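PHOX (PDB 4A9V) probably hydrolyses phosphate monoesters as an alkaline phosphatase, using an iron-calcium cofactor held in a beta-propeller. Local coordinates at residues Y288-K300 with R372-P386. Sequence-based numbering, arbitrary orientation.
Sequences YMGDDERGEFIYK and RLAASVVGATRMDRP. With FEO (mu-oxo-diiron), chain S.
Glu293 OE1 takes two N-H groups of Arg372, NH2 at 2.9 Å and NH1 at 3.0 Å, both from the same face of the carboxylate, and Lys271 adds a second positive partner. The side edge of that guanidinium grips Asp291, with NE 2.8 Å from OD2 and NH2 bonded to OD1. Glu296 stacks its carboxylate on one guanidinium face, the planes 12° apart and OE2 offset toward the rim; this salt bridge is one of charges alone, and the stronger partner of OE2 is Arg215. Replacing Arg372 by alanine would probably leave the Asp291 carboxylate without its two-nitrogen grip and three neighbouring acidic groups without the cation they share. The turn here joins strands 284-290 and 296-303 of the beta-propeller and bears an iron ligand: Asp292 OD2 binds FE2 at 2.0 Å. With CG trans to the backbone N (chi1 179°), its carboxylate meets Arg385 almost coplanar, NE to OD1 at 2.8 Å and NH2 to OD2, a second-shell grip that fixes its rotation beside the metal. Gly295, whose positive phi suits glycine, donates its N-H to Met383 O. Ala380 sets its methyl squarely over the Phe297 ring, 3.5 Å from the centroid, a CH-pi contact, and Ala375 CB packs against CD2 of the same ring.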
loop_
_atom_site.group_PDB
_atom_site.type_symbol
_atom_site.label_atom_id
_atom_site.label_comp_id
_atom_site.label_asym_id
_atom_site.label_seq_id
_atom_site.Cartn_x
_atom_site.Cartn_y
_atom_site.Cartn_z
ATOM N N TYR A 288 6.627 10.781 -0.738
ATOM C CA TYR A 288 7.479 9.701 -1.256
ATOM C C TYR A 288 6.613 8.506 -1.656
ATOM O O TYR A 288 5.667 8.156 -0.946
ATOM C CB TYR A 288 8.499 9.256 -0.197
ATOM C CG TYR A 288 9.502 10.314 0.198
ATOM C CD1 TYR A 288 10.598 10.584 -0.602
ATOM C CD2 TYR A 288 9.408 10.968 1.416
ATOM C CE1 TYR A 288 11.552 11.510 -0.219
ATOM C CE2 TYR A 288 10.352 11.900 1.811
ATOM C CZ TYR A 288 11.441 12.151 0.997
ATOM O OH TYR A 288 12.402 13.068 1.368
ATOM N N MET A 289 6.928 7.884 -2.791
ATOM C CA MET A 289 6.056 6.885 -3.402
ATOM C C MET A 289 6.866 5.765 -4.047
ATOM O O MET A 289 7.693 6.021 -4.918
ATOM C CB MET A 289 5.199 7.538 -4.486
ATOM C CG MET A 289 4.201 8.545 -3.953
ATOM S SD MET A 289 3.309 9.407 -5.261
ATOM C CE MET A 289 4.607 10.473 -5.893
ATOM N N GLY A 290 6.480 4.524 -3.773
ATOM C CA GLY A 290 7.059 3.366 -4.442
ATOM C C GLY A 290 6.155 2.841 -5.544
ATOM O O GLY A 290 4.930 2.941 -5.460
ATOM N N ASP A 291 6.777 2.264 -6.574
ATOM C CA ASP A 291 6.107 1.553 -7.669
ATOM C C ASP A 291 6.408 0.064 -7.526
ATOM O O ASP A 291 7.542 -0.358 -7.750
ATOM C CB ASP A 291 6.666 2.080 -9.002
ATOM C CG ASP A 291 5.978 1.515 -10.213
ATOM O OD1 ASP A 291 4.961 0.798 -10.078
ATOM O OD2 ASP A 291 6.426 1.848 -11.337
ATOM N N ASP A 292 5.436 -0.717 -7.054
ATOM C CA ASP A 292 5.712 -2.109 -6.705
ATOM C C ASP A 292 5.658 -3.013 -7.927
ATOM O O ASP A 292 4.639 -3.621 -8.248
ATOM C CB ASP A 292 4.782 -2.619 -5.612
ATOM C CG ASP A 292 5.044 -4.068 -5.272
ATOM O OD1 ASP A 292 6.055 -4.617 -5.761
ATOM O OD2 ASP A 292 4.251 -4.656 -4.509
ATOM N N GLU A 293 6.806 -3.140 -8.579
ATOM C CA GLU A 293 7.019 -4.157 -9.588
ATOM C C GLU A 293 8.519 -4.404 -9.650
ATOM O O GLU A 293 9.311 -3.516 -9.324
ATOM C CB GLU A 293 6.463 -3.684 -10.933
ATOM C CG GLU A 293 6.499 -4.743 -12.018
ATOM C CD GLU A 293 5.686 -4.385 -13.249
ATOM O OE1 GLU A 293 4.659 -3.682 -13.146
ATOM O OE2 GLU A 293 6.066 -4.864 -14.339
ATOM N N ARG A 294 8.912 -5.627 -9.989
ATOM C CA ARG A 294 10.328 -5.963 -10.063
ATOM C C ARG A 294 11.009 -5.013 -11.039
ATOM O O ARG A 294 10.601 -4.908 -12.190
ATOM C CB ARG A 294 10.529 -7.403 -10.529
ATOM C CG ARG A 294 10.085 -8.447 -9.524
ATOM C CD ARG A 294 10.326 -9.847 -10.061
ATOM N NE ARG A 294 9.162 -10.367 -10.761
ATOM C CZ ARG A 294 8.179 -11.031 -10.168
ATOM N NH1 ARG A 294 8.249 -11.294 -8.868
ATOM N NH2 ARG A 294 7.051 -11.252 -10.824
ATOM N N GLY A 295 12.068 -4.351 -10.590
ATOM C CA GLY A 295 12.848 -3.491 -11.455
ATOM C C GLY A 295 12.271 -2.110 -11.720
ATOM O O GLY A 295 12.781 -1.400 -12.587
ATOM N N GLU A 296 11.262 -1.697 -10.948
ATOM C CA GLU A 296 10.707 -0.346 -11.080
ATOM C C GLU A 296 11.241 0.570 -9.964
ATOM O O GLU A 296 12.238 0.245 -9.306
ATOM C CB GLU A 296 9.177 -0.386 -11.140
ATOM C CG GLU A 296 8.636 -1.039 -12.406
ATOM C CD GLU A 296 8.843 -0.252 -13.698
ATOM O OE1 GLU A 296 9.291 0.914 -13.691
ATOM O OE2 GLU A 296 8.466 -0.801 -14.753
ATOM N N PHE A 297 10.701 1.785 -9.872
ATOM C CA PHE A 297 11.412 2.893 -9.255
ATOM C C PHE A 297 10.748 3.439 -7.985
ATOM O O PHE A 297 9.603 3.107 -7.642
ATOM C CB PHE A 297 11.582 4.030 -10.261
ATOM C CG PHE A 297 12.139 3.589 -11.592
ATOM C CD1 PHE A 297 13.290 2.822 -11.654
ATOM C CD2 PHE A 297 11.539 3.982 -12.784
ATOM C CE1 PHE A 297 13.849 2.484 -12.872
ATOM C CE2 PHE A 297 12.073 3.604 -14.007
ATOM C CZ PHE A 297 13.221 2.840 -14.047
ATOM N N ILE A 298 11.493 4.311 -7.307
ATOM C CA ILE A 298 11.014 5.103 -6.174
ATOM C C ILE A 298 10.935 6.570 -6.593
ATOM O O ILE A 298 11.858 7.103 -7.209
ATOM C CB ILE A 298 11.964 4.945 -4.968
ATOM C CG1 ILE A 298 11.955 3.493 -4.480
ATOM C CG2 ILE A 298 11.574 5.900 -3.845
ATOM C CD1 ILE A 298 13.077 3.152 -3.525
ATOM N N TYR A 299 9.822 7.206 -6.238
ATOM C CA TYR A 299 9.475 8.558 -6.675
ATOM C C TYR A 299 9.274 9.498 -5.478
ATOM O O TYR A 299 9.086 9.064 -4.338
ATOM C CB TYR A 299 8.195 8.543 -7.524
ATOM C CG TYR A 299 8.293 7.741 -8.800
ATOM C CD1 TYR A 299 8.164 6.354 -8.789
ATOM C CD2 TYR A 299 8.418 8.371 -10.032
ATOM C CE1 TYR A 299 8.216 5.621 -9.963
ATOM C CE2 TYR A 299 8.439 7.646 -11.211
ATOM C CZ TYR A 299 8.348 6.278 -11.172
ATOM O OH TYR A 299 8.372 5.591 -12.364
ATOM N N LYS A 300 9.255 10.796 -5.761
ATOM C CA LYS A 300 9.084 11.838 -4.750
ATOM C C LYS A 300 8.392 13.026 -5.410
ATOM O O LYS A 300 8.891 13.566 -6.390
ATOM C CB LYS A 300 10.451 12.261 -4.213
ATOM C CG LYS A 300 10.453 13.424 -3.243
ATOM C CD LYS A 300 11.884 13.923 -3.085
ATOM C CE LYS A 300 12.030 15.033 -2.059
ATOM N NZ LYS A 300 13.431 15.539 -2.043
ATOM N N ARG A 372 6.633 5.883 -15.784
ATOM C CA ARG A 372 7.633 4.820 -15.819
ATOM C C ARG A 372 8.611 5.050 -16.968
ATOM O O ARG A 372 9.812 4.817 -16.829
ATOM C CB ARG A 372 6.964 3.456 -15.994
ATOM C CG ARG A 372 6.306 2.904 -14.741
ATOM C CD ARG A 372 5.795 1.493 -14.971
ATOM N NE ARG A 372 5.402 0.865 -13.726
ATOM C CZ ARG A 372 5.039 -0.403 -13.611
ATOM N NH1 ARG A 372 4.908 -1.176 -14.685
ATOM N NH2 ARG A 372 4.844 -0.906 -12.407
ATOM N N LEU A 373 8.076 5.373 -18.141
ATOM C CA LEU A 373 8.897 5.573 -19.326
ATOM C C LEU A 373 9.788 6.794 -19.163
ATOM O O LEU A 373 10.937 6.786 -19.578
ATOM C CB LEU A 373 8.020 5.725 -20.569
ATOM C CG LEU A 373 7.330 4.436 -21.004
ATOM C CD1 LEU A 373 6.456 4.707 -22.219
ATOM C CD2 LEU A 373 8.347 3.354 -21.329
ATOM N N ALA A 374 9.248 7.860 -18.584
ATOM C CA ALA A 374 10.032 9.073 -18.377
ATOM C C ALA A 374 11.176 8.804 -17.395
ATOM O O ALA A 374 12.304 9.264 -17.591
ATOM C CB ALA A 374 9.139 10.199 -17.874
ATOM N N ALA A 375 10.893 8.038 -16.344
ATOM C CA ALA A 375 11.903 7.715 -15.350
ATOM C C ALA A 375 13.026 6.851 -15.945
ATOM O O ALA A 375 14.191 6.993 -15.578
ATOM C CB ALA A 375 11.254 7.019 -14.164
ATOM N N SER A 376 12.695 5.975 -16.887
ATOM C CA SER A 376 13.731 5.232 -17.589
ATOM C C SER A 376 14.618 6.160 -18.417
ATOM O O SER A 376 15.833 6.000 -18.446
ATOM C CB SER A 376 13.124 4.152 -18.482
ATOM O OG SER A 376 12.548 3.109 -17.712
ATOM N N VAL A 377 14.013 7.139 -19.084
ATOM C CA VAL A 377 14.790 8.081 -19.892
ATOM C C VAL A 377 15.853 8.782 -19.043
ATOM O O VAL A 377 16.984 8.976 -19.487
ATOM C CB VAL A 377 13.882 9.125 -20.580
ATOM C CG1 VAL A 377 14.704 10.268 -21.163
ATOM C CG2 VAL A 377 13.066 8.463 -21.672
ATOM N N VAL A 378 15.506 9.154 -17.815
ATOM C CA VAL A 378 16.432 9.926 -16.988
ATOM C C VAL A 378 17.365 9.054 -16.150
ATOM O O VAL A 378 18.202 9.570 -15.424
ATOM C CB VAL A 378 15.710 10.932 -16.063
ATOM C CG1 VAL A 378 14.734 11.780 -16.855
ATOM C CG2 VAL A 378 15.019 10.227 -14.904
ATOM N N GLY A 379 17.256 7.736 -16.293
ATOM C CA GLY A 379 18.202 6.814 -15.663
ATOM C C GLY A 379 17.949 6.571 -14.183
ATOM O O GLY A 379 18.888 6.416 -13.402
ATOM N N ALA A 380 16.682 6.406 -13.819
ATOM C CA ALA A 380 16.340 5.940 -12.480
ATOM C C ALA A 380 16.936 4.552 -12.223
ATOM O O ALA A 380 17.120 3.756 -13.150
ATOM C CB ALA A 380 14.828 5.917 -12.326
ATOM N N THR A 381 17.193 4.246 -10.955
ATOM C CA THR A 381 17.714 2.937 -10.576
ATOM C C THR A 381 16.584 1.927 -10.402
ATOM O O THR A 381 15.665 2.141 -9.607
ATOM C CB THR A 381 18.496 3.016 -9.256
ATOM O OG1 THR A 381 19.535 3.998 -9.363
ATOM C CG2 THR A 381 19.075 1.660 -8.871
ATOM N N ARG A 382 16.677 0.814 -11.119
ATOM C CA ARG A 382 15.698 -0.263 -10.999
ATOM C C ARG A 382 15.813 -0.953 -9.645
ATOM O O ARG A 382 16.912 -1.305 -9.219
ATOM C CB ARG A 382 15.929 -1.271 -12.123
ATOM C CG ARG A 382 15.759 -0.669 -13.512
ATOM C CD ARG A 382 15.866 -1.727 -14.593
ATOM N NE ARG A 382 14.668 -2.554 -14.626
ATOM C CZ ARG A 382 14.454 -3.511 -15.518
ATOM N NH1 ARG A 382 15.448 -3.906 -16.293
ATOM N NH2 ARG A 382 13.275 -4.121 -15.592
ATOM N N MET A 383 14.680 -1.117 -8.960
ATOM C CA MET A 383 14.665 -1.539 -7.561
ATOM C C MET A 383 13.971 -2.889 -7.366
ATOM O O MET A 383 13.110 -3.294 -8.154
ATOM C CB MET A 383 13.971 -0.484 -6.697
ATOM C CG MET A 383 14.592 0.905 -6.783
ATOM S SD MET A 383 16.328 1.001 -6.309
ATOM C CE MET A 383 16.205 0.800 -4.537
ATOM N N ASP A 384 14.279 -3.520 -6.232
ATOM C CA ASP A 384 13.661 -4.790 -5.837
ATOM C C ASP A 384 12.278 -4.569 -5.189
ATOM O O ASP A 384 12.107 -4.751 -3.982
ATOM C CB ASP A 384 14.554 -5.537 -4.832
ATOM C CG ASP A 384 15.834 -6.099 -5.430
ATOM O OD1 ASP A 384 16.013 -6.054 -6.666
ATOM O OD2 ASP A 384 16.625 -6.645 -4.620
ATOM N N ARG A 385 11.288 -4.237 -6.012
ATOM C CA ARG A 385 9.892 -4.122 -5.574
ATOM C C ARG A 385 9.715 -3.212 -4.367
ATOM O O ARG A 385 9.361 -3.659 -3.270
ATOM C CB ARG A 385 9.284 -5.488 -5.288
ATOM C CG ARG A 385 9.172 -6.377 -6.510
ATOM C CD ARG A 385 8.388 -7.625 -6.175
ATOM N NE ARG A 385 7.039 -7.273 -5.763
ATOM C CZ ARG A 385 6.278 -8.024 -4.980
ATOM N NH1 ARG A 385 6.611 -9.289 -4.767
ATOM N NH2 ARG A 385 5.115 -7.557 -4.542
ATOM N N PRO A 386 9.838 -1.899 -4.584
ATOM C CA PRO A 386 9.476 -0.953 -3.537
ATOM C C PRO A 386 8.030 -1.112 -3.108
ATOM O O PRO A 386 7.127 -1.090 -3.947
ATOM C CB PRO A 386 9.692 0.415 -4.199
ATOM C CG PRO A 386 10.528 0.158 -5.403
ATOM C CD PRO A 386 10.207 -1.230 -5.842
HETATM FE FE1 FEO S . -0.708 -4.198 -2.804
HETATM FE FE2 FEO S . 2.716 -4.065 -3.373
HETATM O O FEO S . 1.149 -4.660 -2.415
HETATM O O HOH W 1 10.820 -3.362 -14.435
HETATM O O HOH W 2 14.390 4.391 -8.269
HETATM O O HOH W 3 -1.046 -4.992 -0.824
HETATM O O HOH W 4 -0.633 -6.338 -3.557
#